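Local coordinates for protein beta-agarase D (Zobellia galactanivorans, PDB 4ASM) that hydrolyses the beta-1,4-galactosidic linkages of agarose in an endo fashion with retention of anomeric configuration, through a family 16 glycoside hydrolase catalytic domain, at residues 57-62 with 79-84; 72-77 with 324-329; 113-118 with 330-335; 148-153 with 161-166. One frame throughout, in Å; residues are numbered along the deposited sequence.

Interaction 1: residues 57-62 with 79-84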
# COMPACT_ATOMS: atom_id res chain seq x y z
N TYR A 57 10.73 3.29 13.53
CA TYR A 57 12.11 3.59 13.16
C TYR A 57 12.19 4.00 11.69
O TYR A 57 11.32 3.63 10.87
CB TYR A 57 13.11 2.47 13.51
CG TYR A 57 12.75 1.08 13.05
CD1 TYR A 57 11.99 0.24 13.84
CD2 TYR A 57 13.19 0.60 11.81
CE1 TYR A 57 11.67 -1.05 13.43
CE2 TYR A 57 12.87 -0.68 11.39
CZ TYR A 57 12.12 -1.50 12.20
OH TYR A 57 11.80 -2.78 11.77
N ASN A 58 13.21 4.79 11.37
CA ASN A 58 13.34 5.44 10.06
C ASN A 58 14.01 4.57 9.01
O ASN A 58 14.82 5.06 8.19
CB ASN A 58 14.02 6.82 10.19
CG ASN A 58 15.43 6.74 10.77
OD1 ASN A 58 15.86 5.70 11.29
ND2 ASN A 58 16.16 7.86 10.69
N LYS A 59 13.64 3.28 8.99
CA LYS A 59 14.20 2.35 8.03
C LYS A 59 13.16 1.31 7.64
O LYS A 59 12.21 1.08 8.37
CB LYS A 59 15.46 1.69 8.65
CG LYS A 59 16.25 0.79 7.72
CD LYS A 59 17.55 0.38 8.42
CE LYS A 59 18.35 -0.59 7.57
NZ LYS A 59 19.75 -0.72 8.10
N TYR A 60 13.37 0.70 6.47
CA TYR A 60 12.62 -0.48 6.07
C TYR A 60 12.76 -1.57 7.14
O TYR A 60 13.73 -1.61 7.88
CB TYR A 60 13.22 -0.95 4.76
CG TYR A 60 12.59 -2.13 4.09
CD1 TYR A 60 11.25 -2.08 3.67
CD2 TYR A 60 13.33 -3.26 3.80
CE1 TYR A 60 10.67 -3.17 2.98
CE2 TYR A 60 12.76 -4.34 3.14
CZ TYR A 60 11.43 -4.29 2.72
OH TYR A 60 10.86 -5.37 2.05
N HIS A 61 11.78 -2.46 7.19
CA HIS A 61 11.57 -3.33 8.35
C HIS A 61 12.67 -4.36 8.61
O HIS A 61 13.25 -4.92 7.67
CB HIS A 61 10.18 -4.00 8.27
CG HIS A 61 10.06 -5.09 7.23
ND1 HIS A 61 9.14 -6.10 7.35
CD2 HIS A 61 10.76 -5.34 6.09
CE1 HIS A 61 9.25 -6.91 6.32
NE2 HIS A 61 10.22 -6.48 5.54
N ASN A 62 12.94 -4.59 9.89
CA ASN A 62 13.93 -5.61 10.27
C ASN A 62 13.52 -7.02 9.85
O ASN A 62 12.34 -7.32 9.64
CB ASN A 62 14.16 -5.61 11.79
CG ASN A 62 14.85 -4.36 12.29
OD1 ASN A 62 15.61 -3.71 11.59
ND2 ASN A 62 14.57 -4.02 13.55
N TRP A 79 16.21 4.10 -0.45
CA TRP A 79 15.67 4.60 0.80
C TRP A 79 16.77 5.20 1.67
O TRP A 79 17.89 4.68 1.73
CB TRP A 79 14.91 3.51 1.54
CG TRP A 79 13.63 3.13 0.90
CD1 TRP A 79 12.71 3.97 0.32
CD2 TRP A 79 13.11 1.82 0.77
NE1 TRP A 79 11.64 3.25 -0.16
CE2 TRP A 79 11.86 1.92 0.10
CE3 TRP A 79 13.57 0.56 1.17
CZ2 TRP A 79 11.08 0.80 -0.19
CZ3 TRP A 79 12.79 -0.54 0.90
CH2 TRP A 79 11.56 -0.42 0.23
N MET A 80 16.44 6.33 2.28
CA MET A 80 17.40 7.13 3.02
C MET A 80 16.84 7.54 4.38
O MET A 80 15.71 8.05 4.49
CB MET A 80 17.81 8.37 2.23
CG MET A 80 19.14 8.94 2.69
SD MET A 80 19.66 10.27 1.66
CE MET A 80 21.05 10.83 2.60
N GLN A 81 17.64 7.33 5.42
CA GLN A 81 17.19 7.60 6.78
C GLN A 81 16.72 9.03 6.96
O GLN A 81 15.73 9.28 7.64
CB GLN A 81 18.30 7.28 7.80
CG GLN A 81 18.27 5.85 8.36
CD GLN A 81 18.46 4.78 7.28
OE1 GLN A 81 19.58 4.48 6.87
NE2 GLN A 81 17.35 4.21 6.81
N ASN A 82 17.44 9.99 6.35
CA ASN A 82 17.16 11.40 6.64
C ASN A 82 16.01 12.00 5.82
O ASN A 82 15.79 13.22 5.87
CB ASN A 82 18.42 12.28 6.56
CG ASN A 82 18.87 12.53 5.15
OD1 ASN A 82 18.31 12.01 4.18
ND2 ASN A 82 19.91 13.35 5.01
N HIS A 83 15.30 11.15 5.08
CA HIS A 83 14.11 11.59 4.31
C HIS A 83 12.80 11.30 5.06
O HIS A 83 11.76 11.05 4.46
CB HIS A 83 14.11 10.95 2.91
CG HIS A 83 15.03 11.64 1.95
ND1 HIS A 83 16.29 12.09 2.30
CD2 HIS A 83 14.83 12.02 0.66
CE1 HIS A 83 16.84 12.69 1.26
NE2 HIS A 83 15.98 12.66 0.25
N VAL A 84 12.87 11.39 6.39
CA VAL A 84 11.76 11.11 7.30
C VAL A 84 11.83 12.15 8.40
O VAL A 84 12.90 12.37 8.97
CB VAL A 84 11.96 9.72 7.99
CG1 VAL A 84 10.88 9.49 9.04
CG2 VAL A 84 11.98 8.58 6.95
O HOH W 1 15.11 10.84 9.80
O HOH W 2 20.42 1.92 6.50

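Interaction 2: residues 72-77 with 324-329. With IMD (imidazole), chain C.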
# COMPACT_ATOMS: atom_id res chain seq x y z
N GLU A 72 17.24 -1.68 -0.33
CA GLU A 72 17.17 -0.24 -0.45
C GLU A 72 16.03 0.28 -1.29
O GLU A 72 15.91 1.47 -1.50
CB GLU A 72 18.53 0.36 -0.86
CG GLU A 72 19.60 0.26 0.25
CD GLU A 72 20.86 1.08 -0.07
OE1 GLU A 72 21.43 0.89 -1.16
OE2 GLU A 72 21.26 1.91 0.78
N GLY A 73 15.18 -0.63 -1.77
CA GLY A 73 14.00 -0.23 -2.54
C GLY A 73 13.93 -0.77 -3.95
O GLY A 73 14.92 -1.28 -4.50
N PRO A 74 12.74 -0.68 -4.55
CA PRO A 74 12.50 -1.17 -5.90
C PRO A 74 13.02 -0.18 -6.93
O PRO A 74 13.26 0.99 -6.61
CB PRO A 74 10.97 -1.25 -5.95
CG PRO A 74 10.53 -0.13 -5.08
CD PRO A 74 11.52 -0.10 -3.95
N GLY A 75 13.15 -0.63 -8.18
CA GLY A 75 13.53 0.29 -9.24
C GLY A 75 14.80 1.05 -8.90
O GLY A 75 15.73 0.50 -8.31
N PRO A 76 14.85 2.34 -9.28
CA PRO A 76 15.99 3.17 -8.93
C PRO A 76 15.78 3.90 -7.59
O PRO A 76 16.41 4.93 -7.34
CB PRO A 76 16.03 4.14 -10.11
CG PRO A 76 14.57 4.41 -10.36
CD PRO A 76 13.89 3.07 -10.15
N THR A 77 14.91 3.36 -6.72
CA THR A 77 14.74 3.92 -5.37
C THR A 77 15.94 3.60 -4.48
O THR A 77 16.46 2.48 -4.50
CB THR A 77 13.52 3.31 -4.68
OG1 THR A 77 12.38 3.49 -5.52
CG2 THR A 77 13.25 3.95 -3.29
N ASN A 324 6.02 4.63 3.14
CA ASN A 324 7.17 5.03 2.33
C ASN A 324 6.79 5.73 1.03
O ASN A 324 5.61 5.86 0.71
CB ASN A 324 8.15 3.85 2.07
CG ASN A 324 7.66 2.88 0.99
OD1 ASN A 324 6.79 3.20 0.19
ND2 ASN A 324 8.25 1.70 0.94
N VAL A 325 7.81 6.14 0.30
CA VAL A 325 7.68 6.60 -1.06
C VAL A 325 8.57 5.68 -1.91
O VAL A 325 9.64 5.27 -1.47
CB VAL A 325 8.11 8.08 -1.17
CG1 VAL A 325 8.43 8.50 -2.62
CG2 VAL A 325 7.02 8.96 -0.51
N GLU A 326 8.12 5.35 -3.13
CA GLU A 326 8.88 4.48 -4.04
C GLU A 326 8.87 4.97 -5.46
O GLU A 326 7.84 5.43 -5.96
CB GLU A 326 8.32 3.05 -4.03
CG GLU A 326 8.52 2.34 -2.70
CD GLU A 326 7.87 0.97 -2.67
OE1 GLU A 326 7.38 0.48 -3.72
OE2 GLU A 326 7.86 0.36 -1.57
N ASP A 327 10.02 4.82 -6.12
CA ASP A 327 10.16 4.92 -7.56
C ASP A 327 10.24 3.48 -8.08
O ASP A 327 11.30 2.86 -8.07
CB ASP A 327 11.44 5.70 -7.88
CG ASP A 327 11.51 6.18 -9.32
OD1 ASP A 327 10.77 5.64 -10.16
OD2 ASP A 327 12.32 7.08 -9.61
N GLN A 328 9.10 2.93 -8.48
CA GLN A 328 9.04 1.50 -8.85
C GLN A 328 9.60 1.23 -10.24
O GLN A 328 9.58 2.10 -11.11
CB GLN A 328 7.62 0.97 -8.68
CG GLN A 328 7.15 1.12 -7.22
CD GLN A 328 5.73 0.68 -6.96
OE1 GLN A 328 5.29 0.56 -5.80
NE2 GLN A 328 4.98 0.48 -8.01
N SER A 329 10.08 0.01 -10.46
CA SER A 329 10.73 -0.32 -11.72
C SER A 329 9.88 -0.03 -12.94
O SER A 329 10.37 0.54 -13.90
CB SER A 329 11.15 -1.80 -11.74
OG SER A 329 12.02 -2.08 -10.67
N1 IMD C . 3.98 -2.53 -1.64
C2 IMD C . 5.24 -2.12 -1.41
N3 IMD C . 5.40 -0.90 -1.95
C4 IMD C . 4.24 -0.52 -2.54
C5 IMD C . 3.34 -1.56 -2.33

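Interaction 3: residues 113-118 with 330-335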
# COMPACT_ATOMS: atom_id res chain seq x y z
N ILE A 113 18.76 -2.16 -16.45
CA ILE A 113 18.69 -0.83 -17.02
C ILE A 113 18.94 0.20 -15.92
O ILE A 113 18.79 -0.13 -14.74
CB ILE A 113 17.33 -0.56 -17.73
CG1 ILE A 113 16.16 -0.76 -16.76
CG2 ILE A 113 17.17 -1.47 -18.97
CD1 ILE A 113 14.81 -0.27 -17.31
N SER A 114 19.31 1.41 -16.30
CA SER A 114 19.63 2.48 -15.34
C SER A 114 18.74 3.70 -15.51
O SER A 114 18.37 4.09 -16.63
CB SER A 114 21.09 2.92 -15.47
OG SER A 114 21.98 1.89 -15.05
N ARG A 115 18.39 4.31 -14.38
CA ARG A 115 17.62 5.55 -14.37
C ARG A 115 18.20 6.43 -13.27
O ARG A 115 18.94 5.93 -12.43
CB ARG A 115 16.13 5.27 -14.11
CG ARG A 115 15.40 4.48 -15.19
CD ARG A 115 15.24 5.30 -16.45
NE ARG A 115 14.48 4.56 -17.46
CZ ARG A 115 14.99 3.73 -18.39
NH1 ARG A 115 16.29 3.47 -18.46
NH2 ARG A 115 14.15 3.14 -19.25
N PRO A 116 17.86 7.73 -13.26
CA PRO A 116 18.24 8.57 -12.12
C PRO A 116 17.77 7.97 -10.80
O PRO A 116 16.64 7.48 -10.69
CB PRO A 116 17.50 9.88 -12.38
CG PRO A 116 17.36 9.95 -13.88
CD PRO A 116 17.12 8.51 -14.28
N GLU A 117 18.65 7.99 -9.81
CA GLU A 117 18.31 7.44 -8.50
C GLU A 117 17.38 8.37 -7.74
O GLU A 117 17.59 9.57 -7.69
CB GLU A 117 19.57 7.19 -7.66
CG GLU A 117 19.24 6.62 -6.28
CD GLU A 117 20.45 6.10 -5.56
OE1 GLU A 117 21.06 5.11 -6.03
OE2 GLU A 117 20.78 6.67 -4.50
N THR A 118 16.35 7.80 -7.15
CA THR A 118 15.40 8.58 -6.35
C THR A 118 15.58 8.22 -4.89
O THR A 118 15.28 7.09 -4.46
CB THR A 118 13.96 8.32 -6.77
OG1 THR A 118 13.83 8.68 -8.16
CG2 THR A 118 13.02 9.18 -5.94
N TRP A 330 8.60 -0.43 -12.91
CA TRP A 330 7.73 -0.25 -14.09
C TRP A 330 7.53 1.23 -14.43
O TRP A 330 7.56 1.63 -15.62
CB TRP A 330 6.39 -1.00 -13.91
CG TRP A 330 5.46 -0.38 -12.88
CD1 TRP A 330 5.66 -0.31 -11.53
CD2 TRP A 330 4.21 0.27 -13.14
NE1 TRP A 330 4.59 0.33 -10.93
CE2 TRP A 330 3.70 0.70 -11.89
CE3 TRP A 330 3.48 0.53 -14.31
CZ2 TRP A 330 2.48 1.38 -11.78
CZ3 TRP A 330 2.28 1.20 -14.20
CH2 TRP A 330 1.79 1.63 -12.94
N GLN A 331 7.35 2.06 -13.40
CA GLN A 331 7.21 3.49 -13.62
C GLN A 331 8.50 4.08 -14.16
O GLN A 331 8.48 4.86 -15.11
CB GLN A 331 6.82 4.18 -12.30
CG GLN A 331 5.37 3.95 -11.83
CD GLN A 331 4.35 4.76 -12.64
OE1 GLN A 331 3.81 5.79 -12.17
NE2 GLN A 331 4.07 4.30 -13.82
N ALA A 332 9.63 3.71 -13.56
CA ALA A 332 10.93 4.27 -13.94
C ALA A 332 11.32 3.87 -15.36
O ALA A 332 11.82 4.71 -16.13
CB ALA A 332 11.99 3.85 -12.94
N GLU A 333 11.09 2.60 -15.71
CA GLU A 333 11.43 2.14 -17.06
C GLU A 333 10.66 2.95 -18.12
O GLU A 333 11.21 3.29 -19.17
CB GLU A 333 11.13 0.65 -17.20
CG GLU A 333 11.43 0.11 -18.61
CD GLU A 333 11.42 -1.40 -18.72
OE1 GLU A 333 11.38 -2.09 -17.68
OE2 GLU A 333 11.46 -1.90 -19.87
N ALA A 334 9.39 3.24 -17.80
CA ALA A 334 8.49 3.96 -18.70
C ALA A 334 8.72 5.48 -18.67
O ALA A 334 8.03 6.22 -19.39
CB ALA A 334 7.04 3.65 -18.34
N TYR A 335 9.67 5.94 -17.86
CA TYR A 335 9.97 7.38 -17.69
C TYR A 335 8.81 8.14 -17.07
O TYR A 335 8.70 9.37 -17.20
CB TYR A 335 10.42 8.03 -19.00
CG TYR A 335 11.76 7.51 -19.48
CD1 TYR A 335 12.95 8.00 -18.93
CD2 TYR A 335 11.84 6.54 -20.46
CE1 TYR A 335 14.17 7.53 -19.36
CE2 TYR A 335 13.08 6.04 -20.89
CZ TYR A 335 14.23 6.55 -20.33
OH TYR A 335 15.47 6.07 -20.76

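Interaction 4: residues 148-153 with 161-166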
# COMPACT_ATOMS: atom_id res chain seq x y z
N SER A 148 2.95 6.86 -3.43
CA SER A 148 2.63 7.16 -2.03
C SER A 148 2.10 5.86 -1.44
O SER A 148 1.05 5.35 -1.89
CB SER A 148 1.55 8.24 -1.96
OG SER A 148 2.03 9.47 -2.49
N ASP A 149 2.84 5.30 -0.46
CA ASP A 149 2.58 3.94 0.03
C ASP A 149 2.33 3.87 1.52
O ASP A 149 3.13 4.40 2.32
CB ASP A 149 3.77 3.00 -0.25
CG ASP A 149 4.09 2.83 -1.72
OD1 ASP A 149 3.17 2.81 -2.56
OD2 ASP A 149 5.32 2.67 -2.02
N ILE A 150 1.24 3.21 1.91
CA ILE A 150 0.99 2.83 3.30
C ILE A 150 0.61 1.37 3.25
O ILE A 150 -0.33 1.00 2.54
CB ILE A 150 -0.14 3.64 3.94
CG1 ILE A 150 0.20 5.14 3.89
CG2 ILE A 150 -0.40 3.14 5.36
CD1 ILE A 150 -0.91 6.06 4.41
N TRP A 151 1.36 0.52 3.93
CA TRP A 151 1.17 -0.91 3.71
C TRP A 151 1.62 -1.76 4.89
O TRP A 151 2.20 -1.25 5.85
CB TRP A 151 1.85 -1.32 2.39
CG TRP A 151 3.30 -0.95 2.22
CD1 TRP A 151 3.86 0.31 2.24
CD2 TRP A 151 4.38 -1.86 1.96
NE1 TRP A 151 5.21 0.22 2.01
CE2 TRP A 151 5.56 -1.09 1.84
CE3 TRP A 151 4.46 -3.25 1.82
CZ2 TRP A 151 6.81 -1.68 1.59
CZ3 TRP A 151 5.68 -3.84 1.55
CH2 TRP A 151 6.85 -3.05 1.43
N LEU A 152 1.31 -3.06 4.80
CA LEU A 152 1.63 -4.04 5.84
C LEU A 152 2.44 -5.17 5.21
O LEU A 152 2.09 -5.66 4.11
CB LEU A 152 0.33 -4.61 6.44
CG LEU A 152 -0.77 -3.64 6.85
CD1 LEU A 152 -2.01 -4.40 7.31
CD2 LEU A 152 -0.29 -2.65 7.92
N LEU A 153 3.51 -5.60 5.88
CA LEU A 153 4.38 -6.65 5.30
C LEU A 153 4.88 -7.56 6.41
O LEU A 153 5.41 -7.06 7.42
CB LEU A 153 5.56 -6.02 4.56
CG LEU A 153 6.57 -6.94 3.87
CD1 LEU A 153 5.93 -7.79 2.76
CD2 LEU A 153 7.76 -6.14 3.31
N ILE A 161 -0.32 -6.82 2.89
CA ILE A 161 -1.64 -6.22 2.66
C ILE A 161 -1.41 -4.74 2.54
O ILE A 161 -0.83 -4.15 3.43
CB ILE A 161 -2.60 -6.50 3.83
CG1 ILE A 161 -2.95 -8.00 3.88
CG2 ILE A 161 -3.87 -5.63 3.74
CD1 ILE A 161 -3.46 -8.50 5.24
N ASP A 162 -1.82 -4.14 1.43
CA ASP A 162 -1.61 -2.71 1.25
C ASP A 162 -2.83 -1.95 1.74
O ASP A 162 -3.96 -2.45 1.66
CB ASP A 162 -1.30 -2.37 -0.20
CG ASP A 162 -0.05 -3.04 -0.69
OD1 ASP A 162 0.79 -3.43 0.16
OD2 ASP A 162 0.09 -3.19 -1.90
N ILE A 163 -2.58 -0.75 2.26
CA ILE A 163 -3.64 0.20 2.55
C ILE A 163 -3.75 1.14 1.35
O ILE A 163 -4.83 1.26 0.75
CB ILE A 163 -3.39 0.94 3.86
CG1 ILE A 163 -3.61 -0.03 5.03
CG2 ILE A 163 -4.37 2.08 3.99
CD1 ILE A 163 -2.49 -0.17 5.97
N MET A 164 -2.65 1.77 0.99
CA MET A 164 -2.64 2.65 -0.18
C MET A 164 -1.38 2.42 -1.02
O MET A 164 -0.27 2.36 -0.48
CB MET A 164 -2.68 4.10 0.27
CG MET A 164 -2.57 5.10 -0.91
SD MET A 164 -2.65 6.84 -0.40
CE MET A 164 -1.13 6.98 0.55
N GLU A 165 -1.56 2.30 -2.34
CA GLU A 165 -0.48 2.42 -3.31
C GLU A 165 -1.04 3.34 -4.38
O GLU A 165 -1.98 2.96 -5.10
CB GLU A 165 -0.12 1.06 -3.91
CG GLU A 165 0.91 1.12 -5.01
CD GLU A 165 1.35 -0.27 -5.42
OE1 GLU A 165 0.47 -1.05 -5.82
OE2 GLU A 165 2.57 -0.58 -5.34
N CYS A 166 -0.53 4.57 -4.44
CA CYS A 166 -1.11 5.59 -5.31
C CYS A 166 -0.01 6.41 -5.96
O CYS A 166 0.86 6.91 -5.28
CB CYS A 166 -2.04 6.49 -4.48
SG CYS A 166 -2.88 7.75 -5.48

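Interaction 1: residues 57-62 with 79-84
The ring of Tyr60 lies between two other aromatic residues: Trp79 CZ3 sits 3.5 Å above one face, offset toward the rim, and His61 CD2 covers the centre of the opposite face. Tyr60 O in turn lies in plane at the edge of the Tyr57 ring. The Tyr60 and Trp79 planes are inclined by 31°, an oblique aromatic pair in which CZ3 comes closest to Tyr60 CD1. The indole NE1 is hydrogen-bonded to Val325 O. This packing joins two loops on the beta-sandwich of the GH16 domain; the second, with a type I turn from Met80 to His83, forms part of the substrate-binding region by similarity. Tyrosine and tryptophan suit the site because broad apolar faces pack well in a buried contact. Beside them Gln81 is bent at chi2 (61°), which sets CD beside the other loop, and its NE2 donates to Asn58 O at 3.0 Å. The bond is nearly straight (170°), and the acceptor lies in the Gln81 amide plane. An alanine in place of Gln81 would probably leave Asn58 O without this donor and open a gap beside Lys59 CB. Asn58 crosses Gln81 at about a right angle; its ND2 makes a weak bond of 3.4 Å to Gln81 O and is also hydrogen-bonded to Asn44 O, while OD1 accepts from Val46 N. A water 2.7 Å from Gln81 OE1 also accepts from Lys59 NZ, which has Asn70 OD1 as a further partner.

Interaction 2: residues 72-77 with 324-329
Thr77 turns OG1 anti to its own carbonyl carbon (chi1 -55°), which points the hydroxyl at the backbone of Asp327. Asp327 in turn has CG anti to its backbone N (chi1 -165°), which brings CG to 3.7 Å from Pro76 CG. The threonine oxygen accepts from Asp327 N at 2.8 Å, a bond bent to 142°. The hydrogen-bond partner of Asp327 OD2 is Thr118 OG1, while OD1 pairs with Ser337 OG. Residues 74-77 form a type II' beta turn, closed by Thr77 N to Pro74 O at 2.9 Å and packed against the loop where strand 320-326 gives way to helix 329-333. Gly75 takes position i+1 with positive phi. A side chain there would run into Asp327 O and Ser329 N, whereas hydrogen lets Gly75 CA come within 3.6 Å of Asp327 O as a CH-O contact. Pro76, with its fixed phi, suits position i+2. Pro74 crosses the extended side chain of Glu326 at about a right angle, with CG 3.5 Å from Glu326 OE1. Glu326, a substrate-binding residue by similarity, uses OE2 twice: Asn324 ND2 donates on the anti side at 2.9 Å, and a bound imidazole, probably from the crystallisation liquor, donates from N3 at 2.8 Å. That imidazole is also hydrogen-bonded to Glu160 OE2.

Interaction 3: residues 113-118 with 330-335
Hydrogen bonds from Arg115 to the end of helix 329-333 carry this contact. Its NH2 donates to Glu333 O at 2.9 Å, almost straight (169°) and on a lone pair in the carbonyl plane. NE donates to Ala332 O at 3.0 Å from above that carbonyl's plane, while Tyr335 N reaches the same oxygen from the opposite face. NH1 turns back to Ser114 O at 2.8 Å, so all three nitrogens of the guanidinium have a backbone acceptor and its rotation is fixed. A bend at chi2 (-69°) sets CD beside the helix end before the chain runs on to NE. The second kind of interaction is stacking: the guanidinium lies flat on the Tyr335 ring, planes 7° apart and centres 4.1 Å apart, with Tyr335 OH over the middle of the cation. The opposite face has Ile113 CD1 near its rim. That methyl also packs on Glu333 CG at 3.6 Å, where the two side chains cross at about a right angle; the Glu333 carboxylate itself is bonded through OE2 to Ser108 OG. An alanine in place of Arg115 would probably leave Glu333 O without the NH2 donor, Ala332 O without NE, and the Tyr335 ring without its flat neighbour, free to turn. A long, planar cation suits the site, since the helix end is likely to present partial negative charge. Tyr335, the first residue to leave helical angles, has positive phi and completes a Schellman motif, with a strand arginine bonded to carbonyls of the last helical turn.

Interaction 4: residues 148-153 with 161-166
Asp149 and Glu165 lie side by side and point the same way, with Asp149 OD1 3.7 Å from Glu165 CG and the carboxylate planes 65° apart. Trp151 and Asp162 are paired likewise on the same face of the sheet: Asp162 OD1 reaches Trp151 CB at 3.2 Å, its carboxylate nearly perpendicular to the indole. Acidic groups suit this face, since it lines the catalytic cleft; Glu165, the proton donor by similarity, has its OE1 hydrogen-bonded to His184 ND1. Asp149 OD1 is buried with no partner in the model. The opposite face is apolar, and its side chains cross obliquely. Met164, bent at chi3 (66°), brings CE to 4.0 Å from Ile150 CD1, while Ile163 CD1 packs on Leu152 CD2 at 3.8 Å and on Ile150 CG2. Aliphatic side chains suit this buried face, where Ile163 also meets Val225 of strand 220-229 and Val135 of strand 133-140. Antiparallel backbone bonds join the strands, such as Ser148 N to Cys166 O at 2.8 Å and Leu152 N to Ile161 O. Ile150 O accepts twice, from Ile163 N and from Met164 N, both at 2.9 Å, because Ile163 and Met164 together face one residue. This is a classic beta bulge, and it shifts the register by one. It falls inside the Glu-Ile-Asp-Ile-Met-Glu run from Glu160 to Glu165, the ExDxxE signature of the GH16 enzymes that carry this bulge, which puts the probable nucleophile Glu160, Asp162 and Glu165 on one face of the strand, as in those relatives.

From the N terminus, interaction 1 closes first, joining 57-62 to 79-84 around a short loop. That loop carries 72-77, which pairs with 324-329 only after some 250 residues, closing a long loop, so interactions 1 and 2 cross; they touch where Trp79 N bonds Glu72 O. Next comes 113-118, which closes a second long loop with 330-335, directly after 324-329: interaction 3 therefore crosses interaction 2 but lies in series with interaction 1. Interaction 4, a local hairpin, is nested inside the loops closed by interactions 2 and 3. Strand 320-326 lies between strands 112-125 and 147-153, tying the hairpin to the outer loops and helix 329-333.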